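Alkane monooxygenase (Geobacillus thermodenitrificans, PDB 3B9O) belongs to the luciferase-like monooxygenase family, has a TIM-barrel fold and binds flavin mononucleotide. Local coordinates at residues Tyr94-His98 / Leu99-Val103; Thr104-Thr107 / Thr108-His111. All coordinates share one frame; numbering follows the deposited sequence.

In the fold
Contact 1 and contact 2 lie in series on the same element, strand 100-106, with their centres about 22 Å apart: residues 94-103 bring the chain out of helix 89-94 into the strand, and residues 104-111 lead it out toward helix 112-125. Contact 1 is mostly buried. Its two segments meet through nonpolar surface and one threonine, and the polar groups of the turn look outside the pair, to Glu47, Met92 and Arg129. Contact 2 is the more exposed and the more polar, with a serine-to-amide hydrogen bond and two bridging waters. It also holds Thr104 of the flavin mononucleotide pocket, at the end where the parallel strand finishes.

Contact 1 of 2, residues Tyr94-His98 / Leu99-Val103; sequences YVTKH and LAFAV
Thr96 and Phe101 meet at a ring edge: OG1 of Thr96 lies close to the plane of the phenyl group, 3.9 Å from CZ of Phe101, with the two side chains set at a slant to each other. The hydroxyl thus faces the slightly positive C-H rim of the ring, a van der Waals neighbour only. A chi1 of 58° places OG1 between the backbone N and carbonyl carbon of its own residue, and its hydrogen bonds go to O of Met92 and to NH1 of Arg129. Threonine suits this buried spot because its hydroxyl can serve the end of the preceding helix while CB packs against the leucine: it lies 4.1 Å from CB of Leu99.

Leu99 turns CG away from its backbone N (chi1 -174°), which carries its branched end away from Thr96, into contact with Leu46 and Phe51, a place for a bulky aliphatic group. His98 takes another course. Its imidazole leads away from residues 99-103; CG of Lys97 lies 3.7 Å above one ring face, offset toward the rim, and Tyr407 stacks with the ring. A flat ring suits the place, since it can stack with the tyrosine and also take the lysine chain against a face.

The carboxylate of Glu47 collects the backbone N-H groups of Lys97, His98 and Leu99, so a single acidic residue of helix 36-48 satisfies three successive amides of the turn. Beyond it, strand 100-106 runs parallel between strands 53-57 and 130-135 of the barrel sheet. Ala100 and Ala102 pair with the first, Phe101 with the second, while the Phe101 ring packs against helix 89-94, on Ile89, Met92 and Ala93.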
ATOM      1  N   TYR A  94      -0.814 -15.807 -11.186  1.00 11.70           N
ATOM      2  CA  TYR A  94      -1.039 -17.091 -11.908  1.00 16.66           C
ATOM      3  C   TYR A  94      -2.027 -17.977 -11.152  1.00 14.89           C
ATOM      4  O   TYR A  94      -2.897 -18.573 -11.783  1.00 15.86           O
ATOM      5  CB  TYR A  94       0.269 -17.873 -12.203  1.00  8.54           C
ATOM      6  CG  TYR A  94       0.060 -19.267 -12.815  1.00 11.42           C
ATOM      7  CD1 TYR A  94      -0.409 -19.420 -14.131  1.00 10.40           C
ATOM      8  CD2 TYR A  94       0.321 -20.417 -12.078  1.00 10.17           C
ATOM      9  CE1 TYR A  94      -0.614 -20.711 -14.693  1.00 17.04           C
ATOM     10  CE2 TYR A  94       0.153 -21.694 -12.612  1.00 13.02           C
ATOM     11  CZ  TYR A  94      -0.324 -21.845 -13.920  1.00 12.20           C
ATOM     12  OH  TYR A  94      -0.506 -23.118 -14.454  1.00 16.28           O
ATOM     13  N   VAL A  95      -1.934 -18.006  -9.818  1.00 14.33           N
ATOM     14  CA  VAL A  95      -2.774 -18.922  -8.981  1.00 14.78           C
ATOM     15  C   VAL A  95      -4.076 -18.296  -8.514  1.00 11.22           C
ATOM     16  O   VAL A  95      -4.790 -18.888  -7.723  1.00 14.99           O
ATOM     17  CB  VAL A  95      -1.991 -19.471  -7.750  1.00 14.82           C
ATOM     18  CG1 VAL A  95      -0.739 -20.222  -8.216  1.00 11.11           C
ATOM     19  CG2 VAL A  95      -1.585 -18.311  -6.772  1.00 13.09           C
ATOM     20  N   THR A  96      -4.383 -17.080  -8.987  1.00 14.65           N
ATOM     21  CA  THR A  96      -5.623 -16.400  -8.594  1.00 16.08           C
ATOM     22  C   THR A  96      -6.402 -15.807  -9.784  1.00 15.80           C
ATOM     23  O   THR A  96      -5.825 -15.522 -10.833  1.00 15.21           O
ATOM     24  CB  THR A  96      -5.340 -15.262  -7.540  1.00 20.14           C
ATOM     25  OG1 THR A  96      -4.412 -14.328  -8.113  1.00 13.38           O
ATOM     26  CG2 THR A  96      -4.747 -15.816  -6.240  1.00  8.95           C
ATOM     27  N   LYS A  97      -7.728 -15.654  -9.610  1.00 15.61           N
ATOM     28  CA  LYS A  97      -8.601 -15.133 -10.643  1.00 15.84           C
ATOM     29  C   LYS A  97      -8.968 -13.657 -10.474  1.00 12.48           C
ATOM     30  O   LYS A  97      -9.130 -12.954 -11.458  1.00 15.16           O
ATOM     31  CB  LYS A  97      -9.884 -15.978 -10.702  1.00 12.18           C
ATOM     32  CG  LYS A  97     -10.808 -15.598 -11.817  1.00 25.82           C
ATOM     33  CD  LYS A  97     -12.054 -16.486 -11.810  1.00 35.23           C
ATOM     34  CE  LYS A  97     -13.063 -16.054 -12.875  1.00 40.84           C
ATOM     35  NZ  LYS A  97     -14.274 -16.946 -12.775  1.00 41.95           N
ATOM     36  N   HIS A  98      -9.146 -13.223  -9.223  1.00 13.73           N
ATOM     37  CA  HIS A  98      -9.703 -11.911  -8.887  1.00 16.48           C
ATOM     38  C   HIS A  98      -8.853 -11.081  -7.955  1.00 13.85           C
ATOM     39  O   HIS A  98      -8.917  -9.860  -8.016  1.00 15.47           O
ATOM     40  CB  HIS A  98     -11.028 -12.109  -8.161  1.00 16.92           C
ATOM     41  CG  HIS A  98     -12.079 -12.736  -9.001  1.00 20.68           C
ATOM     42  ND1 HIS A  98     -12.636 -12.084 -10.078  1.00 21.37           N
ATOM     43  CD2 HIS A  98     -12.695 -13.945  -8.916  1.00 15.90           C
ATOM     44  CE1 HIS A  98     -13.534 -12.874 -10.645  1.00 21.34           C
ATOM     45  NE2 HIS A  98     -13.607 -13.995  -9.946  1.00 23.55           N
ATOM     46  N   LEU A  99      -8.101 -11.737  -7.067  1.00 11.50           N
ATOM     47  CA  LEU A  99      -7.233 -11.030  -6.136  1.00 15.73           C
ATOM     48  C   LEU A  99      -6.345 -10.010  -6.880  1.00 16.92           C
ATOM     49  O   LEU A  99      -5.706 -10.348  -7.900  1.00 13.98           O
ATOM     50  CB  LEU A  99      -6.389 -12.012  -5.325  1.00 12.23           C
ATOM     51  CG  LEU A  99      -5.512 -11.401  -4.192  1.00 15.00           C
ATOM     52  CD1 LEU A  99      -6.357 -10.938  -2.933  1.00 14.07           C
ATOM     53  CD2 LEU A  99      -4.437 -12.389  -3.757  1.00 11.85           C
ATOM     54  N   ALA A 100      -6.343  -8.764  -6.403  1.00 17.38           N
ATOM     55  CA  ALA A 100      -5.513  -7.698  -6.986  1.00 15.40           C
ATOM     56  C   ALA A 100      -4.211  -7.501  -6.158  1.00 16.34           C
ATOM     57  O   ALA A 100      -4.062  -8.059  -5.072  1.00 12.23           O
ATOM     58  CB  ALA A 100      -6.295  -6.377  -7.067  1.00  7.43           C
ATOM     59  N   PHE A 101      -3.292  -6.675  -6.658  1.00 15.06           N
ATOM     60  CA  PHE A 101      -1.953  -6.559  -6.032  1.00 11.52           C
ATOM     61  C   PHE A 101      -1.579  -5.092  -6.051  1.00 11.14           C
ATOM     62  O   PHE A 101      -1.541  -4.486  -7.130  1.00 10.98           O
ATOM     63  CB  PHE A 101      -0.920  -7.397  -6.806  1.00  9.29           C
ATOM     64  CG  PHE A 101      -1.269  -8.855  -6.844  1.00  8.77           C
ATOM     65  CD1 PHE A 101      -2.011  -9.374  -7.914  1.00 15.62           C
ATOM     66  CD2 PHE A 101      -0.979  -9.677  -5.777  1.00 19.09           C
ATOM     67  CE1 PHE A 101      -2.395 -10.712  -7.912  1.00 13.78           C
ATOM     68  CE2 PHE A 101      -1.353 -11.021  -5.787  1.00 11.84           C
ATOM     69  CZ  PHE A 101      -2.067 -11.514  -6.835  1.00 10.43           C
ATOM     70  N   ALA A 102      -1.350  -4.521  -4.868  1.00 12.12           N
ATOM     71  CA  ALA A 102      -0.902  -3.136  -4.805  1.00 13.61           C
ATOM     72  C   ALA A 102       0.555  -3.222  -4.370  1.00 15.97           C
ATOM     73  O   ALA A 102       0.833  -3.821  -3.368  1.00 18.68           O
ATOM     74  CB  ALA A 102      -1.727  -2.337  -3.813  1.00 13.88           C
ATOM     75  N   VAL A 103       1.449  -2.617  -5.137  1.00 14.03           N
ATOM     76  CA  VAL A 103       2.876  -2.641  -4.906  1.00  9.22           C
ATOM     77  C   VAL A 103       3.351  -1.232  -4.618  1.00 15.79           C
ATOM     78  O   VAL A 103       3.065  -0.273  -5.366  1.00 13.20           O
ATOM     79  CB  VAL A 103       3.713  -3.272  -6.080  1.00 17.79           C
ATOM     80  CG1 VAL A 103       3.434  -4.775  -6.220  1.00 19.40           C
ATOM     81  CG2 VAL A 103       3.512  -2.545  -7.450  1.00 20.03           C
TER

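Contact 2 of 2, residues Thr104-Thr107 / Thr108-His111; sequences TFST and TYEH. With FMN (flavin mononucleotide), chain C.
Ser106 reaches across the turn to Thr108, and its short side chain can be followed atom by atom. CB points toward residues 108-111 and lies 4.1 Å from N of Thr108. With OG anti to the backbone N of Ser106 (chi1 -179°), the hydroxyl is carried on to accept a hydrogen bond from that amide, forming an ST turn: N of Thr108 to OG of Ser106 is 3.2 Å, with an N-H...O angle of 157°. OG also lies 4.0 Å from CD2 of Tyr109 and hydrogen-bonds to OG of Ser137. Serine suits the place, being short enough to meet an amide two residues on.

Water completes the turn. One molecule donates to O of Ser106 (2.6 Å) and accepts from N of Glu110 (2.9 Å); another links OG1 of Thr107 with OG1 of Thr108, hydroxyls that also hydrogen-bond to O of Val135 and O of Thr136 respectively. Farther out, OE1 of Glu110 comes within 3.8 Å of CE2 of Phe105, the carboxylate plane turned 77° from the ring, which stacks with His115.

Thr104, of the flavin mononucleotide pocket, hydrogen-bonds through OG1 to O of Leu56 and ND2 of Asn133; its CG2 makes van der Waals contact with the flavin, 3.8 Å from N3. Cofactor-lining residues at the carboxy-terminal end of a parallel strand, followed by a loop into the next helix, are characteristic of TIM barrels.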
ATOM      1  N   THR A 104       4.049  -1.114  -3.504  1.00 15.12           N
ATOM      2  CA  THR A 104       4.702   0.146  -3.113  1.00 20.20           C
ATOM      3  C   THR A 104       5.956   0.269  -3.954  1.00 12.85           C
ATOM      4  O   THR A 104       6.711  -0.691  -4.116  1.00 13.75           O
ATOM      5  CB  THR A 104       5.059   0.185  -1.591  1.00 18.67           C
ATOM      6  OG1 THR A 104       3.852   0.152  -0.825  1.00 17.48           O
ATOM      7  CG2 THR A 104       5.896   1.449  -1.203  1.00 18.87           C
ATOM      8  N   PHE A 105       6.153   1.459  -4.516  1.00 14.93           N
ATOM      9  CA  PHE A 105       7.330   1.757  -5.333  1.00 12.51           C
ATOM     10  C   PHE A 105       7.563   3.278  -5.298  1.00 21.20           C
ATOM     11  O   PHE A 105       6.649   4.071  -5.510  1.00 14.12           O
ATOM     12  CB  PHE A 105       7.163   1.266  -6.779  1.00 10.36           C
ATOM     13  CG  PHE A 105       8.245   1.779  -7.703  1.00 17.50           C
ATOM     14  CD1 PHE A 105       8.037   2.947  -8.452  1.00 12.63           C
ATOM     15  CD2 PHE A 105       9.485   1.150  -7.770  1.00 22.32           C
ATOM     16  CE1 PHE A 105       9.042   3.444  -9.295  1.00 22.32           C
ATOM     17  CE2 PHE A 105      10.494   1.622  -8.622  1.00 22.00           C
ATOM     18  CZ  PHE A 105      10.266   2.784  -9.383  1.00 17.40           C
ATOM     19  N   SER A 106       8.793   3.659  -4.983  1.00 16.11           N
ATOM     20  CA  SER A 106       9.194   5.054  -4.791  1.00 21.65           C
ATOM     21  C   SER A 106       9.459   5.816  -6.097  1.00 13.94           C
ATOM     22  O   SER A 106      10.079   5.290  -7.032  1.00 18.71           O
ATOM     23  CB  SER A 106      10.480   5.069  -3.944  1.00 17.28           C
ATOM     24  OG  SER A 106      10.888   6.375  -3.718  1.00 21.01           O
ATOM     25  N   THR A 107       9.001   7.065  -6.128  1.00 14.42           N
ATOM     26  CA  THR A 107       9.280   8.027  -7.205  1.00 17.21           C
ATOM     27  C   THR A 107      10.703   8.672  -7.148  1.00 19.95           C
ATOM     28  O   THR A 107      11.106   9.418  -8.052  1.00 19.35           O
ATOM     29  CB  THR A 107       8.218   9.162  -7.196  1.00 15.50           C
ATOM     30  OG1 THR A 107       8.099   9.736  -5.888  1.00 17.49           O
ATOM     31  CG2 THR A 107       6.832   8.625  -7.611  1.00  8.47           C
ATOM     32  N   THR A 108      11.456   8.363  -6.114  1.00 19.38           N
ATOM     33  CA  THR A 108      12.613   9.190  -5.775  1.00 26.91           C
ATOM     34  C   THR A 108      13.893   8.748  -6.497  1.00 42.39           C
ATOM     35  O   THR A 108      14.737   9.602  -6.797  1.00 21.84           O
ATOM     36  CB  THR A 108      12.782   9.284  -4.249  1.00 19.54           C
ATOM     37  OG1 THR A 108      11.565   9.774  -3.682  1.00 22.10           O
ATOM     38  CG2 THR A 108      13.923  10.228  -3.855  1.00 24.74           C
ATOM     39  N   TYR A 109      14.010   7.440  -6.805  1.00 27.62           N
ATOM     40  CA  TYR A 109      15.301   6.859  -7.246  1.00 28.01           C
ATOM     41  C   TYR A 109      15.351   6.407  -8.708  1.00 28.75           C
ATOM     42  O   TYR A 109      16.246   6.812  -9.447  1.00 27.30           O
ATOM     43  CB  TYR A 109      15.773   5.737  -6.267  1.00 20.84           C
ATOM     44  CG  TYR A 109      15.772   6.210  -4.831  1.00 22.87           C
ATOM     45  CD1 TYR A 109      16.671   7.206  -4.406  1.00 39.60           C
ATOM     46  CD2 TYR A 109      14.836   5.723  -3.914  1.00 32.44           C
ATOM     47  CE1 TYR A 109      16.650   7.692  -3.100  1.00 31.74           C
ATOM     48  CE2 TYR A 109      14.805   6.198  -2.591  1.00 26.85           C
ATOM     49  CZ  TYR A 109      15.711   7.188  -2.207  1.00 38.26           C
ATOM     50  OH  TYR A 109      15.691   7.660  -0.918  1.00 45.05           O
ATOM     51  N   GLU A 110      14.377   5.617  -9.146  1.00 31.09           N
ATOM     52  CA  GLU A 110      14.489   4.954 -10.451  1.00 23.10           C
ATOM     53  C   GLU A 110      13.610   5.628 -11.527  1.00 29.02           C
ATOM     54  O   GLU A 110      12.501   6.100 -11.225  1.00 26.20           O
ATOM     55  CB  GLU A 110      14.178   3.452 -10.308  1.00 19.11           C
ATOM     56  CG  GLU A 110      14.995   2.697  -9.204  1.00 26.29           C
ATOM     57  CD  GLU A 110      14.446   1.289  -8.945  1.00 46.61           C
ATOM     58  OE1 GLU A 110      14.126   0.929  -7.762  1.00 33.18           O
ATOM     59  OE2 GLU A 110      14.299   0.554  -9.952  1.00 37.10           O
ATOM     60  N   HIS A 111      14.087   5.639 -12.769  1.00 18.10           N
ATOM     61  CA  HIS A 111      13.484   6.446 -13.835  1.00 22.10           C
ATOM     62  C   HIS A 111      12.079   5.980 -14.177  1.00 19.58           C
ATOM     63  O   HIS A 111      11.824   4.764 -14.253  1.00 19.43           O
ATOM     64  CB  HIS A 111      14.389   6.454 -15.090  1.00 21.59           C
ATOM     65  CG  HIS A 111      13.963   7.446 -16.132  1.00 20.45           C
ATOM     66  ND1 HIS A 111      14.534   8.699 -16.244  1.00 25.80           N
ATOM     67  CD2 HIS A 111      12.987   7.395 -17.068  1.00 14.44           C
ATOM     68  CE1 HIS A 111      13.948   9.367 -17.225  1.00 20.39           C
ATOM     69  NE2 HIS A 111      12.997   8.600 -17.738  1.00 24.58           N
TER
HETATM   70  N1  FMN C 441       6.888   4.601   3.136  1.00 55.89           N
HETATM   71  C2  FMN C 441       7.623   3.688   2.461  1.00 87.73           C
HETATM   72  O2  FMN C 441       8.761   4.041   2.030  1.00 53.32           O
HETATM   73  N3  FMN C 441       7.102   2.432   2.276  1.00 53.06           N
HETATM   74  C4  FMN C 441       5.861   2.092   2.750  1.00 58.29           C
HETATM   75  O4  FMN C 441       5.403   0.945   2.561  1.00 56.77           O
HETATM   76  C4A FMN C 441       5.091   3.038   3.443  1.00 44.69           C
HETATM   77  N5  FMN C 441       3.844   2.770   3.937  1.00 53.21           N
HETATM   78  C5A FMN C 441       3.152   3.736   4.621  1.00 66.26           C
HETATM   79  C6  FMN C 441       1.871   3.492   5.154  1.00 52.67           C
HETATM   80  C7  FMN C 441       1.171   4.502   5.842  1.00 41.13           C
HETATM   81  C7M FMN C 441      -0.205   4.256   6.424  1.00 65.89           C
HETATM   82  C8  FMN C 441       1.741   5.758   5.994  1.00 62.37           C
HETATM   83  C8M FMN C 441       1.002   6.849   6.734  1.00 56.28           C
HETATM   84  C9  FMN C 441       3.016   6.014   5.474  1.00 40.44           C
HETATM   85  C9A FMN C 441       3.729   5.013   4.790  1.00 71.07           C
HETATM   86  N10 FMN C 441       4.965   5.266   4.288  1.00 83.50           N
HETATM   87  C10 FMN C 441       5.650   4.308   3.631  1.00 70.05           C
HETATM   88  C1' FMN C 441       5.606   6.590   4.438  1.00 64.74           C
HETATM   89  C2' FMN C 441       5.390   7.418   3.159  1.00 60.62           C
HETATM   90  O2' FMN C 441       4.688   6.661   2.172  1.00 43.14           O
HETATM   91  C3' FMN C 441       6.665   7.974   2.504  1.00 60.97           C
HETATM   92  O3' FMN C 441       7.712   6.989   2.370  1.00 46.02           O
HETATM   93  C4' FMN C 441       7.135   9.307   3.128  1.00 72.58           C
HETATM   94  O4' FMN C 441       8.515   9.265   3.505  1.00 84.09           O
HETATM   95  C5' FMN C 441       6.324   9.770   4.343  1.00 65.18           C
HETATM   96  O5' FMN C 441       5.295  10.589   3.803  1.00 47.04           O
HETATM   97  P   FMN C 441       4.656  11.836   4.588  1.00 51.81           P
HETATM   98  O1P FMN C 441       5.837  12.507   5.270  1.00 71.81           O
HETATM   99  O2P FMN C 441       4.010  12.617   3.483  1.00 30.75           O
HETATM  100  O3P FMN C 441       3.714  11.248   5.623  1.00 63.87           O
HETATM  101  O   HOH W   1      12.602   4.735  -7.066  1.00 27.43           O
HETATM  102  O   HOH W   2       9.984  11.511  -5.126  1.00 15.41           O